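Local coordinates for protein elastinolytic metalloprotease (Pseudoalteromonas sp. CF6-2, PDB 6IK4) that probably acts as a zinc-dependent M23-family endopeptidase of a marine bacterium, with elastin and bacterial peptidoglycan as likely substrates, at residues D34-T46 against G98-E110. Numbering follows the deposited sequence.
Sequences DFNNGSGGWGSNT and GRYANSYNQALCE. With ZN (zinc ion), chain B.
Thr46 and Tyr100 meet in the tight, buried part of this contact. Thr46 OG1 donates to Tyr100 O at 2.8 Å, with the donor almost in line with the carbonyl bond. The same hydroxyl accepts from Arg99 NH2, so two bonds grip it. Thr46 CG2 lies 3.5 Å from Tyr100 CE1. Tyr100 CG stands between its backbone N and carbonyl carbon (chi1 61°), which sends the ring into the 34-46 loop. There Tyr100 OH takes a nearly straight bond from Asn37 N (2.9 Å, 164°), and a water links it to Ser39 OG. A phenylalanine in place of Tyr100 would probably leave Asn37 N without its acceptor and the water with Ser39 OG but no tyrosine hydroxyl. Nearby, Asn102 O accepts from Gly43 N, and Asn102 ND2 donates to Ser44 O at 3.0 Å.

The Trp42 side is more open to solvent and is held by ring contacts, not side-chain hydrogen bonds. Tyr104 CA sits 3.8 Å from the centroid of the Trp42 six-membered ring, over one face. The exposed Tyr104 makes an offset edge-to-face pair with that ring. At the buried inner end, Ala107 CB touches Trp42 CH2. Ala107 O bonds His79, a predicted active-site residue. Strand 32-36 carries Asp34, a zinc ligand with His21 and His120, so both segments border the M23 metallopeptidase zinc site.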
loop_
_atom_site.group_PDB
_atom_site.type_symbol
_atom_site.label_atom_id
_atom_site.label_comp_id
_atom_site.label_asym_id
_atom_site.label_seq_id
_atom_site.Cartn_x
_atom_site.Cartn_y
_atom_site.Cartn_z
ATOM N N ASP A 34 -4.337 3.687 1.246
ATOM C CA ASP A 34 -3.609 4.108 2.438
ATOM C C ASP A 34 -3.871 3.097 3.554
ATOM O O ASP A 34 -5.024 2.886 3.940
ATOM C CB ASP A 34 -4.028 5.518 2.864
ATOM C CG ASP A 34 -3.676 6.559 1.820
ATOM O OD1 ASP A 34 -2.757 6.301 1.028
ATOM O OD2 ASP A 34 -4.303 7.636 1.795
ATOM N N PHE A 35 -2.806 2.453 4.043
ATOM C CA PHE A 35 -2.886 1.443 5.098
ATOM C C PHE A 35 -2.292 1.977 6.396
ATOM O O PHE A 35 -1.242 2.626 6.378
ATOM C CB PHE A 35 -2.097 0.177 4.745
ATOM C CG PHE A 35 -2.618 -0.589 3.564
ATOM C CD1 PHE A 35 -3.968 -0.863 3.422
ATOM C CD2 PHE A 35 -1.738 -1.054 2.606
ATOM C CE1 PHE A 35 -4.431 -1.595 2.351
ATOM C CE2 PHE A 35 -2.188 -1.776 1.518
ATOM C CZ PHE A 35 -3.535 -2.055 1.387
ATOM N N ASN A 36 -2.921 1.651 7.529
ATOM C CA ASN A 36 -2.288 1.930 8.818
ATOM C C ASN A 36 -2.786 0.922 9.846
ATOM O O ASN A 36 -3.880 0.371 9.707
ATOM C CB ASN A 36 -2.551 3.372 9.274
ATOM C CG ASN A 36 -3.915 3.547 9.947
ATOM O OD1 ASN A 36 -4.034 3.437 11.167
ATOM N ND2 ASN A 36 -4.945 3.835 9.153
ATOM N N ASN A 37 -1.977 0.666 10.876
ATOM C CA ASN A 37 -2.356 -0.341 11.862
ATOM C C ASN A 37 -2.978 0.259 13.115
ATOM O O ASN A 37 -3.126 -0.450 14.114
ATOM C CB ASN A 37 -1.151 -1.213 12.244
ATOM C CG ASN A 37 -0.197 -0.524 13.207
ATOM O OD1 ASN A 37 -0.164 0.706 13.318
ATOM N ND2 ASN A 37 0.614 -1.330 13.903
ATOM N N GLY A 38 -3.324 1.545 13.099
ATOM C CA GLY A 38 -3.957 2.138 14.263
ATOM C C GLY A 38 -3.026 2.461 15.412
ATOM O O GLY A 38 -3.482 2.562 16.558
ATOM N N SER A 39 -1.732 2.651 15.144
ATOM C CA SER A 39 -0.778 2.887 16.222
ATOM C C SER A 39 -0.907 4.278 16.833
ATOM O O SER A 39 -0.374 4.505 17.923
ATOM C CB SER A 39 0.656 2.686 15.722
ATOM O OG SER A 39 1.088 3.808 14.966
ATOM N N GLY A 40 -1.570 5.218 16.157
ATOM C CA GLY A 40 -1.753 6.550 16.698
ATOM C C GLY A 40 -1.294 7.613 15.718
ATOM O O GLY A 40 -1.161 7.363 14.515
ATOM N N GLY A 41 -1.051 8.815 16.240
ATOM C CA GLY A 41 -0.668 9.957 15.432
ATOM C C GLY A 41 0.836 10.068 15.265
ATOM O O GLY A 41 1.590 9.128 15.531
ATOM N N TRP A 42 1.276 11.253 14.837
ATOM C CA TRP A 42 2.706 11.508 14.691
ATOM C C TRP A 42 3.431 11.300 16.018
ATOM O O TRP A 42 2.934 11.675 17.085
ATOM C CB TRP A 42 2.945 12.924 14.173
ATOM C CG TRP A 42 2.241 13.205 12.884
ATOM C CD1 TRP A 42 1.222 14.091 12.681
ATOM C CD2 TRP A 42 2.485 12.577 11.614
ATOM N NE1 TRP A 42 0.826 14.065 11.360
ATOM C CE2 TRP A 42 1.581 13.140 10.687
ATOM C CE3 TRP A 42 3.384 11.599 11.171
ATOM C CZ2 TRP A 42 1.553 12.761 9.339
ATOM C CZ3 TRP A 42 3.351 11.218 9.830
ATOM C CH2 TRP A 42 2.439 11.794 8.934
ATOM N N GLY A 43 4.612 10.684 15.948
ATOM C CA GLY A 43 5.374 10.323 17.125
ATOM C C GLY A 43 5.087 8.945 17.678
ATOM O O GLY A 43 5.849 8.463 18.529
ATOM N N SER A 44 4.028 8.285 17.214
ATOM C CA SER A 44 3.648 6.988 17.747
ATOM C C SER A 44 4.570 5.898 17.205
ATOM O O SER A 44 5.446 6.133 16.369
ATOM C CB SER A 44 2.181 6.691 17.431
ATOM O OG SER A 44 1.972 6.530 16.037
ATOM N N ASN A 45 4.370 4.679 17.700
ATOM C CA ASN A 45 5.231 3.544 17.374
ATOM C C ASN A 45 4.705 2.892 16.092
ATOM O O ASN A 45 4.000 1.879 16.110
ATOM C CB ASN A 45 5.266 2.582 18.555
ATOM C CG ASN A 45 6.029 1.316 18.265
ATOM O OD1 ASN A 45 7.107 1.341 17.663
ATOM N ND2 ASN A 45 5.475 0.186 18.701
ATOM N N THR A 46 5.056 3.496 14.954
ATOM C CA THR A 46 4.537 3.021 13.668
ATOM C C THR A 46 5.181 1.691 13.265
ATOM O O THR A 46 6.343 1.431 13.588
ATOM C CB THR A 46 4.770 4.063 12.580
ATOM O OG1 THR A 46 6.145 4.474 12.581
ATOM C CG2 THR A 46 3.866 5.272 12.789
ATOM N N GLY A 98 10.913 -1.306 5.614
ATOM C CA GLY A 98 11.036 -0.049 6.319
ATOM C C GLY A 98 9.801 0.118 7.183
ATOM O O GLY A 98 8.944 -0.761 7.252
ATOM N N ARG A 99 9.735 1.256 7.860
ATOM C CA ARG A 99 8.528 1.634 8.591
ATOM C C ARG A 99 7.780 2.689 7.793
ATOM O O ARG A 99 8.371 3.391 6.972
ATOM C CB ARG A 99 8.866 2.190 9.984
ATOM C CG ARG A 99 9.488 1.184 10.928
ATOM C CD ARG A 99 10.020 1.842 12.206
ATOM N NE ARG A 99 8.996 2.588 12.937
ATOM C CZ ARG A 99 9.238 3.323 14.027
ATOM N NH1 ARG A 99 10.471 3.409 14.522
ATOM N NH2 ARG A 99 8.247 3.967 14.632
ATOM N N TYR A 100 6.471 2.820 8.024
ATOM C CA TYR A 100 5.869 4.057 7.553
ATOM C C TYR A 100 6.144 5.114 8.606
ATOM O O TYR A 100 6.236 4.811 9.797
ATOM C CB TYR A 100 4.376 3.943 7.197
ATOM C CG TYR A 100 3.327 3.545 8.218
ATOM C CD1 TYR A 100 2.893 4.426 9.209
ATOM C CD2 TYR A 100 2.672 2.321 8.100
ATOM C CE1 TYR A 100 1.888 4.057 10.108
ATOM C CE2 TYR A 100 1.670 1.953 8.976
ATOM C CZ TYR A 100 1.278 2.823 9.971
ATOM O OH TYR A 100 0.280 2.436 10.839
ATOM N N ALA A 101 6.370 6.337 8.138
ATOM C CA ALA A 101 7.003 7.363 8.952
ATOM C C ALA A 101 6.099 7.799 10.095
ATOM O O ALA A 101 4.899 8.004 9.911
ATOM C CB ALA A 101 7.354 8.568 8.086
ATOM N N ASN A 102 6.687 7.942 11.280
ATOM C CA ASN A 102 5.984 8.500 12.428
ATOM C C ASN A 102 6.264 9.990 12.607
ATOM O O ASN A 102 5.829 10.578 13.603
ATOM C CB ASN A 102 6.338 7.714 13.698
ATOM C CG ASN A 102 7.661 8.155 14.337
ATOM O OD1 ASN A 102 8.512 8.774 13.698
ATOM N ND2 ASN A 102 7.828 7.823 15.607
ATOM N N SER A 103 6.961 10.620 11.663
ATOM C CA SER A 103 7.170 12.059 11.705
ATOM C C SER A 103 6.684 12.689 10.406
ATOM O O SER A 103 6.848 12.124 9.321
ATOM C CB SER A 103 8.643 12.410 11.979
ATOM O OG SER A 103 9.421 12.342 10.806
ATOM N N TYR A 104 6.075 13.866 10.533
ATOM C CA TYR A 104 5.390 14.492 9.409
ATOM C C TYR A 104 6.361 14.850 8.288
ATOM O O TYR A 104 6.082 14.598 7.106
ATOM C CB TYR A 104 4.640 15.731 9.913
ATOM C CG TYR A 104 3.884 16.499 8.860
ATOM C CD1 TYR A 104 2.602 16.122 8.482
ATOM C CD2 TYR A 104 4.445 17.623 8.258
ATOM C CE1 TYR A 104 1.905 16.840 7.524
ATOM C CE2 TYR A 104 3.759 18.339 7.300
ATOM C CZ TYR A 104 2.490 17.951 6.945
ATOM O OH TYR A 104 1.811 18.664 5.986
ATOM N N ASN A 105 7.512 15.439 8.640
ATOM C CA ASN A 105 8.471 15.853 7.617
ATOM C C ASN A 105 9.039 14.658 6.863
ATOM O O ASN A 105 9.223 14.721 5.644
ATOM C CB ASN A 105 9.602 16.668 8.242
ATOM C CG ASN A 105 9.167 18.076 8.597
ATOM O OD1 ASN A 105 8.172 18.578 8.072
ATOM N ND2 ASN A 105 9.913 18.722 9.488
ATOM N N GLN A 106 9.340 13.570 7.571
ATOM C CA GLN A 106 9.842 12.374 6.897
ATOM C C GLN A 106 8.780 11.759 5.995
ATOM O O GLN A 106 9.095 11.268 4.902
ATOM C CB GLN A 106 10.316 11.352 7.922
ATOM C CG GLN A 106 10.759 10.021 7.308
ATOM C CD GLN A 106 11.973 10.180 6.436
ATOM O OE1 GLN A 106 12.789 11.071 6.661
ATOM N NE2 GLN A 106 12.100 9.329 5.425
ATOM N N ALA A 107 7.521 11.757 6.446
ATOM C CA ALA A 107 6.440 11.192 5.645
ATOM C C ALA A 107 6.284 11.914 4.315
ATOM O O ALA A 107 5.874 11.305 3.319
ATOM C CB ALA A 107 5.121 11.256 6.417
ATOM N N LEU A 108 6.586 13.207 4.278
ATOM C CA LEU A 108 6.377 14.021 3.091
ATOM C C LEU A 108 7.703 14.466 2.479
ATOM O O LEU A 108 7.819 15.570 1.950
ATOM C CB LEU A 108 5.492 15.220 3.426
ATOM C CG LEU A 108 4.121 14.811 3.973
ATOM C CD1 LEU A 108 3.267 16.029 4.270
ATOM C CD2 LEU A 108 3.412 13.889 2.986
ATOM N N CYS A 109 8.716 13.597 2.525
ATOM C CA CYS A 109 10.039 13.982 2.048
ATOM C C CYS A 109 10.060 14.282 0.552
ATOM O O CYS A 109 10.985 14.952 0.083
ATOM C CB CYS A 109 11.065 12.895 2.410
ATOM S SG CYS A 109 11.303 11.545 1.211
ATOM N N GLU A 110 9.071 13.815 -0.214
ATOM C CA GLU A 110 8.951 14.175 -1.624
ATOM C C GLU A 110 7.670 14.951 -1.909
ATOM O O GLU A 110 7.233 15.019 -3.061
ATOM C CB GLU A 110 9.009 12.939 -2.527
ATOM C CG GLU A 110 10.359 12.273 -2.609
ATOM C CD GLU A 110 10.388 11.213 -3.701
ATOM O OE1 GLU A 110 10.127 11.554 -4.873
ATOM O OE2 GLU A 110 10.651 10.035 -3.385
HETATM ZN ZN ZN B . -2.631 7.613 -0.512
HETATM O O HOH W 1 -0.168 4.269 12.662
#